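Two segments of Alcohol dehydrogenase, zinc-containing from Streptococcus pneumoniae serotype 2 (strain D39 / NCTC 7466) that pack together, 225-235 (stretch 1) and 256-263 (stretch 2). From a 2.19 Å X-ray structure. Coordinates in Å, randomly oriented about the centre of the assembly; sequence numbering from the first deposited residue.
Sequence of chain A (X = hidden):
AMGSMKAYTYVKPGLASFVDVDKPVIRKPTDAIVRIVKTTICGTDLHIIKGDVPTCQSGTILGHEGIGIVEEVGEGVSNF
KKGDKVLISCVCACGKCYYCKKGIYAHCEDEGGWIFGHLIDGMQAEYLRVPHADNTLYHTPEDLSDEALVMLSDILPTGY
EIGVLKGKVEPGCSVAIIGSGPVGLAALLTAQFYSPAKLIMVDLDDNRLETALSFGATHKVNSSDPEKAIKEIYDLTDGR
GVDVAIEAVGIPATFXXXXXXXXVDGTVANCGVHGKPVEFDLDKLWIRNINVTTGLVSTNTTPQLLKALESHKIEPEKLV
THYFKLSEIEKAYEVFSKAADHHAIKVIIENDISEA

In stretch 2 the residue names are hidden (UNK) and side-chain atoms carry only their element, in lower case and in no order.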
# COMPACT_ATOMS: atom_id res chain seq x y z
N ASP A 225 20.04 -17.05 10.23
CA ASP A 225 18.95 -17.97 10.54
C ASP A 225 17.66 -17.17 10.42
O ASP A 225 17.26 -16.50 11.39
CB ASP A 225 19.11 -18.55 11.95
CG ASP A 225 18.05 -19.62 12.29
OD1 ASP A 225 16.90 -19.55 11.81
OD2 ASP A 225 18.38 -20.54 13.07
N PRO A 226 16.97 -17.21 9.27
CA PRO A 226 15.76 -16.37 9.10
C PRO A 226 14.72 -16.57 10.19
O PRO A 226 14.16 -15.59 10.70
CB PRO A 226 15.23 -16.79 7.72
CG PRO A 226 16.41 -17.49 7.02
CD PRO A 226 17.20 -18.12 8.13
N GLU A 227 14.47 -17.83 10.58
CA GLU A 227 13.46 -18.11 11.60
C GLU A 227 13.84 -17.48 12.94
O GLU A 227 12.99 -16.88 13.63
CB GLU A 227 13.30 -19.63 11.75
CG GLU A 227 12.31 -20.03 12.85
CD GLU A 227 11.95 -21.51 12.83
OE1 GLU A 227 11.02 -21.89 13.58
OE2 GLU A 227 12.58 -22.30 12.09
N LYS A 228 15.10 -17.62 13.33
CA LYS A 228 15.56 -17.03 14.59
C LYS A 228 15.47 -15.50 14.54
O LYS A 228 15.19 -14.86 15.56
CB LYS A 228 16.98 -17.52 14.88
CG LYS A 228 17.64 -16.89 16.08
CD LYS A 228 19.10 -17.34 16.13
CE LYS A 228 19.94 -16.39 16.96
NZ LYS A 228 19.96 -14.98 16.42
N ALA A 229 15.71 -14.91 13.37
CA ALA A 229 15.59 -13.46 13.22
C ALA A 229 14.15 -13.00 13.36
O ALA A 229 13.87 -12.00 14.03
CB ALA A 229 16.15 -13.03 11.86
N ILE A 230 13.23 -13.72 12.70
CA ILE A 230 11.80 -13.41 12.78
C ILE A 230 11.33 -13.50 14.23
O ILE A 230 10.67 -12.58 14.73
CB ILE A 230 11.01 -14.36 11.86
CG1 ILE A 230 11.37 -14.07 10.39
CG2 ILE A 230 9.51 -14.21 12.07
CD1 ILE A 230 10.99 -15.18 9.39
N LYS A 231 11.68 -14.59 14.92
CA LYS A 231 11.40 -14.69 16.35
C LYS A 231 11.92 -13.47 17.10
O LYS A 231 11.19 -12.82 17.85
CB LYS A 231 12.03 -15.94 16.94
CG LYS A 231 11.26 -17.22 16.72
CD LYS A 231 11.71 -18.29 17.72
CE LYS A 231 11.89 -19.66 17.07
NZ LYS A 231 10.66 -20.10 16.37
N GLU A 232 13.19 -13.14 16.88
CA GLU A 232 13.82 -12.05 17.61
C GLU A 232 13.11 -10.73 17.35
O GLU A 232 12.95 -9.91 18.27
CB GLU A 232 15.29 -11.96 17.21
CG GLU A 232 16.03 -10.82 17.86
CD GLU A 232 17.54 -10.95 17.72
OE1 GLU A 232 17.99 -11.98 17.14
OE2 GLU A 232 18.25 -10.03 18.18
N ILE A 233 12.66 -10.50 16.12
CA ILE A 233 11.98 -9.25 15.84
C ILE A 233 10.61 -9.23 16.50
O ILE A 233 10.17 -8.18 17.01
CB ILE A 233 11.91 -9.03 14.32
CG1 ILE A 233 13.31 -8.70 13.80
CG2 ILE A 233 10.91 -7.90 13.98
CD1 ILE A 233 13.45 -8.75 12.28
N TYR A 234 9.92 -10.37 16.56
CA TYR A 234 8.64 -10.41 17.27
C TYR A 234 8.85 -10.27 18.77
O TYR A 234 7.99 -9.71 19.46
CB TYR A 234 7.87 -11.70 16.94
CG TYR A 234 7.00 -11.53 15.72
CD1 TYR A 234 5.84 -10.77 15.79
CD2 TYR A 234 7.34 -12.10 14.50
CE1 TYR A 234 5.04 -10.58 14.68
CE2 TYR A 234 6.54 -11.92 13.37
CZ TYR A 234 5.40 -11.15 13.47
OH TYR A 234 4.58 -10.96 12.37
N ASP A 235 10.00 -10.72 19.29
CA ASP A 235 10.30 -10.52 20.70
C ASP A 235 10.54 -9.05 21.02
O ASP A 235 10.19 -8.59 22.11
CB ASP A 235 11.50 -11.38 21.09
CG ASP A 235 11.14 -12.85 21.23
OD1 ASP A 235 9.93 -13.17 21.23
OD2 ASP A 235 12.07 -13.69 21.34
N UNK A 256 10.13 -11.34 1.16
CA UNK A 256 9.45 -12.37 1.93
C UNK A 256 9.65 -12.16 3.43
O UNK A 256 8.71 -12.32 4.22
o UNK A 256 9.91 -15.63 2.95
c UNK A 256 9.94 -13.75 1.52
o UNK A 256 7.97 -14.91 2.18
c UNK A 256 9.22 -14.85 2.26
N UNK A 257 10.87 -11.82 3.84
CA UNK A 257 11.15 -11.52 5.24
C UNK A 257 10.26 -10.38 5.74
O UNK A 257 9.64 -10.47 6.81
c UNK A 257 13.60 -12.27 7.42
c UNK A 257 14.05 -12.23 8.74
c UNK A 257 12.63 -11.15 5.39
c UNK A 257 13.58 -9.89 8.82
c UNK A 257 13.11 -11.11 6.81
c UNK A 257 14.04 -11.03 9.44
c UNK A 257 13.13 -9.93 7.52
N UNK A 258 10.18 -9.29 4.97
CA UNK A 258 9.37 -8.14 5.35
C UNK A 258 7.93 -8.53 5.61
O UNK A 258 7.31 -8.04 6.57
c UNK A 258 9.43 -7.08 4.25
s UNK A 258 10.92 -6.11 4.30
N UNK A 259 7.37 -9.42 4.79
CA UNK A 259 5.95 -9.72 4.94
C UNK A 259 5.71 -10.65 6.12
O UNK A 259 4.58 -10.73 6.61
o UNK A 259 4.03 -11.57 1.56
c UNK A 259 5.73 -11.67 3.28
c UNK A 259 5.36 -10.27 3.64
n UNK A 259 5.60 -13.19 1.38
c UNK A 259 5.05 -12.14 1.99
N UNK A 260 6.76 -11.29 6.63
CA UNK A 260 6.64 -12.13 7.82
C UNK A 260 6.74 -11.36 9.14
O UNK A 260 6.33 -11.88 10.18
c UNK A 260 8.08 -15.57 6.94
c UNK A 260 7.42 -14.24 6.65
n UNK A 260 7.00 -16.29 4.80
c UNK A 260 7.70 -13.23 7.77
c UNK A 260 7.43 -16.72 6.15
N UNK A 261 7.26 -10.13 9.14
CA UNK A 261 7.50 -9.42 10.39
C UNK A 261 6.60 -8.21 10.56
O UNK A 261 6.60 -7.61 11.64
c UNK A 261 9.39 -8.04 9.38
c UNK A 261 8.98 -8.99 10.53
c UNK A 261 10.62 -7.13 9.68
c UNK A 261 9.86 -10.22 10.59
N UNK A 262 5.84 -7.84 9.53
CA UNK A 262 5.02 -6.66 9.59
C UNK A 262 3.82 -6.94 10.49
O UNK A 262 3.24 -8.02 10.46
c UNK A 262 4.62 -6.23 8.17
c UNK A 262 3.64 -7.22 7.54
c UNK A 262 5.14 -3.78 8.57
c UNK A 262 4.09 -4.81 8.19
N UNK A 263 3.48 -5.97 11.33
CA UNK A 263 2.36 -6.12 12.24
C UNK A 263 1.08 -5.57 11.68
O UNK A 263 1.06 -4.97 10.60

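Position 256 carries two carbons, the second bearing two oxygens, and lies out of reach of stretch 1: a short carboxylate, Asp-256. Its acid serves its own helix.

Position 257 has one carbon leading into a ring of six carbons with no heteroatom. The ring is a knob in a hole formed by Pro-226, Ala-229, Ile-230 and Ile-233, residues spaced so that one helical face lines the pocket. This is Phe-257. Ala-229 CB meets Phe-257 CZ at 3.8 Å and Ile-233 CD1 meets Phe-257 CE2 at 3.6 Å, both at the ring edge, while Ile-230 CG1 comes within 3.6 Å of Phe-257 CE1. The methyl of Ala-229 points toward stretch 2 and meets the ring tip.

Position 258 shows one carbon and one sulfur, buried but without contact to stretch 1, hence Cys-258.

Position 259 has three carbons, the last holding one oxygen and one nitrogen, an amide that too misses stretch 1: Gln-259. Gln-259 NE2 donates to Asp-256 OD1 at 3.0 Å.

Position 260 is a row of four carbons ending in nitrogen, with a chain carbon against Ile-230 CD1. This is Lys-260. Lys-260 CD lies 3.8 Å from Ile-230 CD1, while the side chain's end leads away and Lys-260 NZ forms a salt bridge with Asp-256 OD1 at 3.1 Å.

Position 261 has four carbons, forked at the first, with one arm two carbons long; they lie against Ile-230 and Ile-233. That is Ile-261, with Ile-261 CG2 4.1 Å from Ile-230 CG1 and Ile-261 CB 4.1 Å from Ile-233 CG2.

Position 262 repeats the forked four-carbon pattern, but its CA-to-CB bond points away from stretch 1, and the segment is now a strand: Ile-262.

Position 263 has no side-chain atoms and makes no contact with stretch 1: Gly-263.

The contact is built by two helices running in broadly the same direction, 36° apart, with axes 10.4 Å apart at closest approach. Phe-257 and Ile-261, one turn apart, both pack against Ile-230 and Ile-233, so the apolar seam continues beyond the aromatic knob. At the far end Tyr-234 closes it with a polar bond: Tyr-234 OH donates to Lys-260 O at 3.0 Å, reaching this backbone carbonyl at the ring edge. The rule to read here is a large knob in a pocket floored by alanine, a beta-branched isoleucine one turn on, and one directed hydrogen bond to the backbone.

Stretch 2, residues 256-263: DFCQKIIG
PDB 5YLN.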